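Local coordinates for GGDEF family protein (Vibrio cholerae, PDB 5GZS) that is a diguanylate cyclase whose periplasmic portion binds arginine in a solute-binding-protein fold and probably relays that signal to its cyclic-di-GMP-making GGDEF domain, at residues A[12-15]-A[16-19]; A[81-84]-A[85-89]; A[96-99]-A[100-103]; A[137-140]-A[141-145]. One frame throughout, in Å; residues are numbered along the deposited sequence.

Contact 1. Residues A[12-15]-A[16-19]; sequences ADDV and VTRV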
loop_
_atom_site.group_PDB
_atom_site.type_symbol
_atom_site.label_atom_id
_atom_site.label_comp_id
_atom_site.label_asym_id
_atom_site.label_seq_id
_atom_site.Cartn_x
_atom_site.Cartn_y
_atom_site.Cartn_z
ATOM N N ALA A 12 35.717 -1.959 8.074
ATOM C CA ALA A 12 35.762 -2.194 6.658
ATOM C C ALA A 12 36.013 -0.879 5.942
ATOM O O ALA A 12 36.774 -0.087 6.401
ATOM C CB ALA A 12 34.471 -2.825 6.202
ATOM N N ASP A 13 35.398 -0.680 4.792
ATOM C CA ASP A 13 35.580 0.517 3.993
ATOM C C ASP A 13 34.705 1.603 4.537
ATOM O O ASP A 13 33.591 1.753 4.128
ATOM C CB ASP A 13 35.193 0.245 2.557
ATOM C CG ASP A 13 35.607 1.321 1.637
ATOM O OD1 ASP A 13 36.586 1.978 1.903
ATOM O OD2 ASP A 13 34.974 1.510 0.616
ATOM N N ASP A 14 35.220 2.364 5.475
ATOM C CA ASP A 14 34.419 3.325 6.181
ATOM C C ASP A 14 34.613 4.673 5.566
ATOM O O ASP A 14 35.280 5.501 6.101
ATOM C CB ASP A 14 34.816 3.325 7.632
ATOM C CG ASP A 14 33.735 3.768 8.512
ATOM O OD1 ASP A 14 32.964 4.614 8.098
ATOM O OD2 ASP A 14 33.672 3.296 9.635
ATOM N N VAL A 15 34.011 4.872 4.418
ATOM C CA VAL A 15 34.294 6.005 3.629
ATOM C C VAL A 15 33.746 7.260 4.259
ATOM O O VAL A 15 34.309 8.300 4.118
ATOM C CB VAL A 15 33.823 5.780 2.193
ATOM C CG1 VAL A 15 32.471 5.164 2.183
ATOM C CG2 VAL A 15 33.828 7.046 1.397
ATOM N N VAL A 16 32.655 7.153 4.983
ATOM C CA VAL A 16 32.097 8.356 5.594
ATOM C C VAL A 16 32.913 8.790 6.811
ATOM O O VAL A 16 32.981 9.983 7.126
ATOM C CB VAL A 16 30.609 8.157 5.984
ATOM C CG1 VAL A 16 30.060 9.353 6.723
ATOM C CG2 VAL A 16 29.764 7.901 4.738
ATOM N N THR A 17 33.570 7.844 7.471
ATOM C CA THR A 17 34.368 8.189 8.642
ATOM C C THR A 17 35.643 8.891 8.199
ATOM O O THR A 17 36.089 9.866 8.812
ATOM C CB THR A 17 34.712 6.941 9.491
ATOM O OG1 THR A 17 33.502 6.328 9.954
ATOM C CG2 THR A 17 35.561 7.315 10.699
ATOM N N ARG A 18 36.215 8.385 7.114
ATOM C CA ARG A 18 37.353 9.010 6.460
ATOM C C ARG A 18 37.024 10.404 5.944
ATOM O O ARG A 18 37.740 11.367 6.268
ATOM C CB ARG A 18 37.834 8.138 5.318
ATOM C CG ARG A 18 38.738 7.059 5.773
ATOM C CD ARG A 18 38.489 5.800 5.040
ATOM N NE ARG A 18 38.309 5.965 3.604
ATOM C CZ ARG A 18 37.690 5.040 2.873
ATOM N NH1 ARG A 18 37.204 3.961 3.488
ATOM N NH2 ARG A 18 37.527 5.196 1.561
ATOM N N VAL A 19 35.943 10.531 5.168
ATOM C CA VAL A 19 35.607 11.835 4.573
ATOM C C VAL A 19 35.302 12.855 5.660
ATOM O O VAL A 19 35.807 13.964 5.639
ATOM C CB VAL A 19 34.408 11.738 3.596
ATOM C CG1 VAL A 19 33.863 13.106 3.279
ATOM C CG2 VAL A 19 34.808 10.974 2.326
HETATM O O HOH W 1 31.348 4.694 6.212
#
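Asp14 and Thr17 form the N-terminal cap of helix 15-28, with Asp14 at the N-cap position. The capping bonds centre on one carboxylate oxygen. Asp14 OD1 accepts from Thr17 OG1 at 2.6 Å, the hydroxyl approaching from well above the carboxylate plane, and takes a weak bond from Thr17 N at 3.3 Å. Thr17 OG1 is carried beside its own backbone N (chi1 -61°), which lets hydroxyl and amide address the same oxygen. A water donates to Asp14 OD1 and accepts from Val16 N, extending the cap to a second amide. Regular helical bonding starts alongside it: Arg18 N donates to Asp14 O, and Val19 N to Val15 O at 3.0 Å.

The charged pair is Asp13 and Arg18. Arg18 bends at chi2 and chi3, folding its guanidinium back over the start of the helix. In the salt bridge NH1 meets Asp13 OD1 at 2.6 Å from above the carboxylate plane, while OD1 lies near the guanidinium plane. Asp13 OD2 is held separately by Tyr202 of helix 189-218.

Apolar contact is slight. Val15 CA lies over one guanidinium face of Arg18, and Val15 CG2 reaches Val19 CG2 at 4.2 Å.

Asp14 thus engages one amide weakly and a second through water, while Asp13 pairs with Arg18 of the first turn. Negative charge here would probably suit the helix dipole, and Asp13 would partly offset the Arg18 charge.

Contact 2. Residues A[81-84]-A[85-89]; sequences LYSY and GGLRL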
loop_
_atom_site.group_PDB
_atom_site.type_symbol
_atom_site.label_atom_id
_atom_site.label_comp_id
_atom_site.label_asym_id
_atom_site.label_seq_id
_atom_site.Cartn_x
_atom_site.Cartn_y
_atom_site.Cartn_z
ATOM N N LEU A 81 20.665 -4.163 1.277
ATOM C CA LEU A 81 20.477 -5.609 1.259
ATOM C C LEU A 81 21.518 -6.190 0.308
ATOM O O LEU A 81 21.478 -5.920 -0.902
ATOM C CB LEU A 81 19.063 -5.998 0.799
ATOM C CG LEU A 81 18.830 -7.507 0.595
ATOM C CD1 LEU A 81 18.992 -8.312 1.906
ATOM C CD2 LEU A 81 17.478 -7.729 -0.018
ATOM N N TYR A 82 22.462 -6.955 0.843
ATOM C CA TYR A 82 23.403 -7.660 -0.020
ATOM C C TYR A 82 22.882 -9.064 -0.357
ATOM O O TYR A 82 22.470 -9.829 0.521
ATOM C CB TYR A 82 24.778 -7.759 0.638
ATOM C CG TYR A 82 25.393 -6.433 0.964
ATOM C CD1 TYR A 82 26.190 -5.768 0.035
ATOM C CD2 TYR A 82 25.178 -5.844 2.199
ATOM C CE1 TYR A 82 26.756 -4.550 0.332
ATOM C CE2 TYR A 82 25.733 -4.635 2.511
ATOM C CZ TYR A 82 26.514 -3.981 1.575
ATOM O OH TYR A 82 27.072 -2.776 1.911
ATOM N N SER A 83 22.914 -9.419 -1.628
ATOM C CA SER A 83 22.347 -10.701 -2.008
ATOM C C SER A 83 22.820 -11.129 -3.380
ATOM O O SER A 83 23.058 -10.315 -4.276
ATOM C CB SER A 83 20.807 -10.658 -1.973
ATOM O OG SER A 83 20.255 -9.760 -2.939
ATOM N N TYR A 84 22.977 -12.434 -3.515
ATOM C CA TYR A 84 23.320 -13.031 -4.784
ATOM C C TYR A 84 22.078 -12.889 -5.647
ATOM O O TYR A 84 21.025 -13.441 -5.314
ATOM C CB TYR A 84 23.771 -14.498 -4.592
ATOM C CG TYR A 84 25.218 -14.610 -4.152
ATOM C CD1 TYR A 84 26.236 -14.137 -4.972
ATOM C CD2 TYR A 84 25.571 -15.165 -2.921
ATOM C CE1 TYR A 84 27.565 -14.209 -4.595
ATOM C CE2 TYR A 84 26.920 -15.252 -2.529
ATOM C CZ TYR A 84 27.908 -14.765 -3.382
ATOM O OH TYR A 84 29.252 -14.812 -3.053
ATOM N N GLY A 85 22.174 -12.096 -6.710
ATOM C CA GLY A 85 21.037 -11.882 -7.592
ATOM C C GLY A 85 20.290 -10.567 -7.406
ATOM O O GLY A 85 19.646 -10.076 -8.338
ATOM N N GLY A 86 20.366 -9.987 -6.211
ATOM C CA GLY A 86 19.717 -8.715 -5.951
ATOM C C GLY A 86 18.259 -8.863 -5.554
ATOM O O GLY A 86 17.357 -8.355 -6.223
ATOM N N LEU A 87 18.021 -9.551 -4.446
ATOM C CA LEU A 87 16.662 -9.805 -4.011
ATOM C C LEU A 87 16.066 -8.586 -3.320
ATOM O O LEU A 87 16.723 -7.556 -3.179
ATOM C CB LEU A 87 16.644 -11.012 -3.087
ATOM C CG LEU A 87 17.208 -12.252 -3.780
ATOM C CD1 LEU A 87 17.577 -13.332 -2.774
ATOM C CD2 LEU A 87 16.173 -12.763 -4.759
ATOM N N ARG A 88 14.815 -8.694 -2.900
ATOM C CA ARG A 88 14.261 -7.674 -2.031
ATOM C C ARG A 88 13.988 -8.285 -0.656
ATOM O O ARG A 88 13.912 -9.508 -0.519
ATOM C CB ARG A 88 12.995 -7.079 -2.636
ATOM C CG ARG A 88 13.257 -6.058 -3.727
ATOM C CD ARG A 88 11.998 -5.255 -4.023
ATOM N NE ARG A 88 10.796 -6.036 -3.732
ATOM C CZ ARG A 88 9.564 -5.678 -4.078
ATOM N NH1 ARG A 88 9.358 -4.549 -4.749
ATOM N NH2 ARG A 88 8.539 -6.459 -3.758
ATOM N N LEU A 89 13.887 -7.433 0.358
ATOM C CA LEU A 89 13.459 -7.863 1.687
ATOM C C LEU A 89 12.255 -8.808 1.643
ATOM O O LEU A 89 12.330 -9.924 2.145
ATOM C CB LEU A 89 13.124 -6.653 2.549
ATOM C CG LEU A 89 14.313 -5.756 2.833
ATOM C CD1 LEU A 89 13.840 -4.434 3.367
ATOM C CD2 LEU A 89 15.187 -6.446 3.848
#
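Strand 79-83, the middle strand of an antiparallel sheet between 137-140 and 153-156, ends at Ser83, and the chain turns back toward strand 94-98, the end-to-end directions of 81-84 and 85-89 lying 148° apart. Ser83 to Gly86 fit a type II beta turn, closed by a weak bond from Gly86 N to Ser83 O, 3.3 Å. Gly85 and Gly86 both have positive phi, at backbone angles where a CB would press on the preceding carbonyl oxygen.

The stronger link comes from a side chain. Ser83 OG accepts from Leu87 N at 2.7 Å with an N-H...O angle of 155°. With chi1 at 65°, the hydroxyl sits between the backbone N and the carbonyl carbon of its own residue and faces the returning chain, where Gly86 CA passes at 3.2 Å.

Leu81, two residues earlier on the same side of the strand, makes the apolar half of the contact. Its CD2 branch touches Leu87 O at 3.3 Å and lies 3.6 Å from Leu89 N, against the Arg88-Leu89 peptide.

The reversal therefore combines glycine backbone geometry with one serine hydroxyl that satisfies a loop amide, while a leucine methyl packs against the peptides that follow.

Contact 3. Residues A[96-99]-A[100-103]; sequences GIPK and GTTY. With ARG (arginine), chain B.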
loop_
_atom_site.group_PDB
_atom_site.type_symbol
_atom_site.label_atom_id
_atom_site.label_comp_id
_atom_site.label_asym_id
_atom_site.label_seq_id
_atom_site.Cartn_x
_atom_site.Cartn_y
_atom_site.Cartn_z
ATOM N N GLY A 96 20.967 -12.178 7.246
ATOM C CA GLY A 96 22.110 -11.984 8.121
ATOM C C GLY A 96 22.051 -10.586 8.713
ATOM O O GLY A 96 21.677 -9.621 8.033
ATOM N N ILE A 97 22.402 -10.480 9.986
ATOM C CA ILE A 97 22.294 -9.211 10.683
ATOM C C ILE A 97 23.549 -8.943 11.489
ATOM O O ILE A 97 23.944 -9.767 12.331
ATOM C CB ILE A 97 21.068 -9.169 11.634
ATOM C CG1 ILE A 97 19.758 -9.414 10.874
ATOM C CG2 ILE A 97 21.016 -7.840 12.384
ATOM C CD1 ILE A 97 19.281 -8.236 10.026
ATOM N N PRO A 98 24.182 -7.782 11.245
ATOM C CA PRO A 98 25.359 -7.372 12.014
ATOM C C PRO A 98 24.979 -7.241 13.475
ATOM O O PRO A 98 23.926 -6.686 13.797
ATOM C CB PRO A 98 25.733 -6.010 11.423
ATOM C CG PRO A 98 24.897 -5.850 10.211
ATOM C CD PRO A 98 23.694 -6.708 10.376
ATOM N N LYS A 99 25.815 -7.763 14.352
ATOM C CA LYS A 99 25.454 -7.810 15.752
ATOM C C LYS A 99 25.763 -6.450 16.384
ATOM O O LYS A 99 26.738 -5.790 16.012
ATOM C CB LYS A 99 26.193 -8.955 16.450
ATOM C CG LYS A 99 26.368 -8.766 17.935
ATOM C CD LYS A 99 27.620 -9.445 18.411
ATOM C CE LYS A 99 28.680 -8.504 17.954
ATOM N NZ LYS A 99 30.136 -8.685 18.170
ATOM N N GLY A 100 24.910 -6.022 17.308
ATOM C CA GLY A 100 25.044 -4.723 17.944
ATOM C C GLY A 100 24.353 -3.590 17.196
ATOM O O GLY A 100 24.244 -2.467 17.705
ATOM N N THR A 101 23.887 -3.868 15.982
ATOM C CA THR A 101 23.327 -2.793 15.174
ATOM C C THR A 101 21.859 -2.583 15.452
ATOM O O THR A 101 21.196 -3.393 16.091
ATOM C CB THR A 101 23.474 -3.027 13.651
ATOM O OG1 THR A 101 22.704 -4.171 13.258
ATOM C CG2 THR A 101 24.934 -3.193 13.259
ATOM N N THR A 102 21.373 -1.474 14.928
ATOM C CA THR A 102 19.988 -1.095 15.012
ATOM C C THR A 102 19.139 -1.961 14.069
ATOM O O THR A 102 17.907 -1.966 14.152
ATOM C CB THR A 102 19.845 0.402 14.671
ATOM O OG1 THR A 102 18.675 0.939 15.293
ATOM C CG2 THR A 102 19.794 0.616 13.164
ATOM N N TYR A 103 19.814 -2.720 13.204
ATOM C CA TYR A 103 19.151 -3.477 12.136
ATOM C C TYR A 103 18.315 -4.667 12.611
ATOM O O TYR A 103 17.405 -5.122 11.900
ATOM C CB TYR A 103 20.191 -3.967 11.125
ATOM C CG TYR A 103 20.925 -2.841 10.409
ATOM C CD1 TYR A 103 20.371 -1.573 10.322
ATOM C CD2 TYR A 103 22.165 -3.060 9.803
ATOM C CE1 TYR A 103 21.035 -0.538 9.661
ATOM C CE2 TYR A 103 22.840 -2.033 9.143
ATOM C CZ TYR A 103 22.272 -0.770 9.073
ATOM O OH TYR A 103 22.934 0.256 8.405
HETATM N N ARG B . 23.981 2.958 12.283
HETATM C CA ARG B . 23.553 1.628 12.690
HETATM C C ARG B . 23.840 1.395 14.169
HETATM O O ARG B . 23.204 0.572 14.824
HETATM C CB ARG B . 24.242 0.570 11.847
HETATM C CG ARG B . 25.748 0.522 12.019
HETATM C CD ARG B . 26.328 -0.314 10.899
HETATM N NE ARG B . 27.757 -0.499 11.037
HETATM C CZ ARG B . 28.654 0.441 10.777
HETATM N NH1 ARG B . 28.268 1.649 10.377
HETATM N NH2 ARG B . 29.939 0.172 10.937
HETATM O OXT ARG B . 24.717 2.029 14.744
#
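The turn after strand 94-98 belongs to the arginine pocket, to which it gives Thr101, Thr102 and Tyr103. Pro98 to Thr101 form a type II beta turn, with Gly100 at positive phi in its third position. Thr101 fastens the turn through its hydroxyl: OG1 donates to Pro98 O at 2.8 Å, tilted 34° from the carbonyl plane. Thr101 OG1 also accepts from Tyr103 N at 3.2 Å, a capping bond at the approach to helix 103-110. A chi1 of 65° sets OG1 between Thr101's backbone N and carbonyl carbon, from where it can serve both partners, and turns CG2 onto Pro98 CB at 3.5 Å.

Tyr103 leans back on the strand. Pro98 CG meets the ring at its edge, 3.9 Å from CD2, and Ile97 CG2 lies against Tyr103 CB. At the far end of the ring, Tyr103 CZ comes within 3.7 Å of CB of the bound arginine, and the hydroxyl is bonded to Thr79.

From this turn the ligand's carboxylate is met by a backbone amide: Thr102 N donates to its O at 2.7 Å. Arg64 bonds both the ligand and Gly100 O, tying this turn to another pocket residue.

Because Thr101 OG1 is donor to the strand and acceptor from the helix start, it probably steadies the intervening peptide, consistent with Thr102 N being positioned for the ligand's carboxylate.

Contact 4. Residues A[137-140]-A[141-145]; sequences VVDA and INQLK. With ARG (arginine), chain B.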
loop_
_atom_site.group_PDB
_atom_site.type_symbol
_atom_site.label_atom_id
_atom_site.label_comp_id
_atom_site.label_asym_id
_atom_site.label_seq_id
_atom_site.Cartn_x
_atom_site.Cartn_y
_atom_site.Cartn_z
ATOM N N VAL A 137 22.126 -10.370 3.442
ATOM C CA VAL A 137 22.633 -9.651 4.593
ATOM C C VAL A 137 22.250 -8.175 4.514
ATOM O O VAL A 137 22.336 -7.550 3.447
ATOM C CB VAL A 137 24.162 -9.798 4.686
ATOM C CG1 VAL A 137 24.827 -8.511 5.205
ATOM C CG2 VAL A 137 24.529 -11.037 5.505
ATOM N N VAL A 138 21.803 -7.624 5.637
ATOM C CA VAL A 138 21.540 -6.201 5.699
ATOM C C VAL A 138 22.695 -5.503 6.415
ATOM O O VAL A 138 22.944 -5.763 7.587
ATOM C CB VAL A 138 20.195 -5.898 6.403
ATOM C CG1 VAL A 138 20.099 -4.433 6.776
ATOM C CG2 VAL A 138 19.031 -6.287 5.495
ATOM N N ASP A 139 23.409 -4.629 5.710
ATOM C CA ASP A 139 24.520 -3.914 6.335
ATOM C C ASP A 139 24.844 -2.578 5.661
ATOM O O ASP A 139 24.324 -2.250 4.583
ATOM C CB ASP A 139 25.763 -4.798 6.350
ATOM C CG ASP A 139 26.690 -4.495 7.529
ATOM O OD1 ASP A 139 26.442 -3.519 8.281
ATOM O OD2 ASP A 139 27.681 -5.239 7.691
ATOM N N ALA A 140 25.717 -1.810 6.304
ATOM C CA ALA A 140 26.017 -0.438 5.880
ATOM C C ALA A 140 26.970 -0.361 4.695
ATOM O O ALA A 140 27.471 -1.371 4.213
ATOM C CB ALA A 140 26.588 0.337 7.027
ATOM N N ILE A 141 27.225 0.871 4.258
ATOM C CA ILE A 141 28.118 1.174 3.138
ATOM C C ILE A 141 29.519 0.602 3.348
ATOM O O ILE A 141 30.212 0.300 2.382
ATOM C CB ILE A 141 28.195 2.719 2.891
ATOM C CG1 ILE A 141 28.941 3.049 1.594
ATOM C CG2 ILE A 141 28.827 3.430 4.065
ATOM C CD1 ILE A 141 28.868 4.506 1.213
ATOM N N ASN A 142 29.924 0.428 4.607
ATOM C CA ASN A 142 31.201 -0.233 4.934
ATOM C C ASN A 142 31.445 -1.536 4.178
ATOM O O ASN A 142 32.583 -1.888 3.842
ATOM C CB ASN A 142 31.263 -0.514 6.425
ATOM C CG ASN A 142 31.048 0.735 7.253
ATOM O OD1 ASN A 142 29.960 1.321 7.249
ATOM N ND2 ASN A 142 32.085 1.155 7.963
ATOM N N GLN A 143 30.368 -2.252 3.905
ATOM C CA GLN A 143 30.484 -3.544 3.260
ATOM C C GLN A 143 30.391 -3.472 1.740
ATOM O O GLN A 143 30.704 -4.446 1.061
ATOM C CB GLN A 143 29.412 -4.485 3.788
ATOM C CG GLN A 143 29.385 -4.625 5.300
ATOM C CD GLN A 143 30.690 -5.158 5.872
ATOM O OE1 GLN A 143 31.426 -5.881 5.196
ATOM N NE2 GLN A 143 30.969 -4.827 7.142
ATOM N N LEU A 144 29.994 -2.322 1.205
ATOM C CA LEU A 144 29.657 -2.229 -0.210
ATOM C C LEU A 144 30.791 -2.652 -1.147
ATOM O O LEU A 144 30.630 -3.579 -1.964
ATOM C CB LEU A 144 29.215 -0.806 -0.559
ATOM C CG LEU A 144 28.608 -0.707 -1.963
ATOM C CD1 LEU A 144 27.421 -1.648 -2.068
ATOM C CD2 LEU A 144 28.176 0.713 -2.282
ATOM N N LYS A 145 31.927 -1.965 -1.043
ATOM C CA LYS A 145 33.051 -2.231 -1.932
ATOM C C LYS A 145 33.554 -3.694 -1.775
ATOM O O LYS A 145 33.622 -4.417 -2.765
ATOM C CB LYS A 145 34.161 -1.192 -1.704
ATOM C CG LYS A 145 35.385 -1.317 -2.612
ATOM C CD LYS A 145 36.408 -0.216 -2.316
ATOM C CE LYS A 145 36.258 0.885 -3.339
ATOM N NZ LYS A 145 36.759 2.235 -2.933
HETATM N N ARG B . 23.981 2.958 12.283
HETATM C CA ARG B . 23.553 1.628 12.690
HETATM C C ARG B . 23.840 1.395 14.169
HETATM O O ARG B . 23.204 0.572 14.824
HETATM C CB ARG B . 24.242 0.570 11.847
HETATM C CG ARG B . 25.748 0.522 12.019
HETATM C CD ARG B . 26.328 -0.314 10.899
HETATM N NE ARG B . 27.757 -0.499 11.037
HETATM C CZ ARG B . 28.654 0.441 10.777
HETATM N NH1 ARG B . 28.268 1.649 10.377
HETATM N NH2 ARG B . 29.939 0.172 10.937
HETATM O OXT ARG B . 24.717 2.029 14.744
#
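Strand 137-140 leads without a gap into a helical turn, and the two are joined by a backbone bond from Gln143 N to Ala140 O, 3.0 Å. Leu144 N then bonds to Ile141 O, while residues 141-143 already have helical backbone angles.

Asp139 folds its carboxylate forward along the chain (chi1 -151°), and OD1 accepts from the next amide, Ala140 N, at 2.7 Å from above the carboxylate plane. OD2 touches Gln143 CG at 3.0 Å, the planes of the carboxylate and the Gln143 amide 20° apart and so nearly parallel; Tyr119 OH supplies a hydrogen bond to OD2.

Ala140 and Asn142, both residues of the arginine pocket, face the ligand. Ala140 CB packs against Asn142 OD1 at 3.5 Å and against CD of the ligand at 3.9 Å. Asn142 OD1 lies 3.6 Å from the ligand's NH1, a proximity to the guanidinium rather than a bond, and its ND2 is engaged by Glu11 O.

Around this junction, strand 79-83 flanks the strand and sends Tyr82 to Ala140 O; Tyr103 of helix 103-110 covers Asp139 and Ala140, and helix 189-218 packs on Ile141 and Leu144.

Overall arrangement
Contact 4 lies between the others: its centre is 12 Å from those of contacts 1 and 2 and 11 Å from that of contact 3, and it touches all three. Asp14 OD2 and Asn142 ND2, 3.1 Å apart, probably join it to contact 1; Tyr82 N of contact 2 bonds to Val137 O at 2.7 Å, and Gly96 O of contact 3 accepts from Val138 N at 3.1 Å. The bound arginine meets contact 3 at its carboxylate and CB and contact 4 at CD and the guanidinium end, whereas Asp14 of contact 1 stays about 5 Å away and Leu81 of contact 2 about 14 Å. Contacts 1 and 3 stay about 11 Å apart at their nearest atoms.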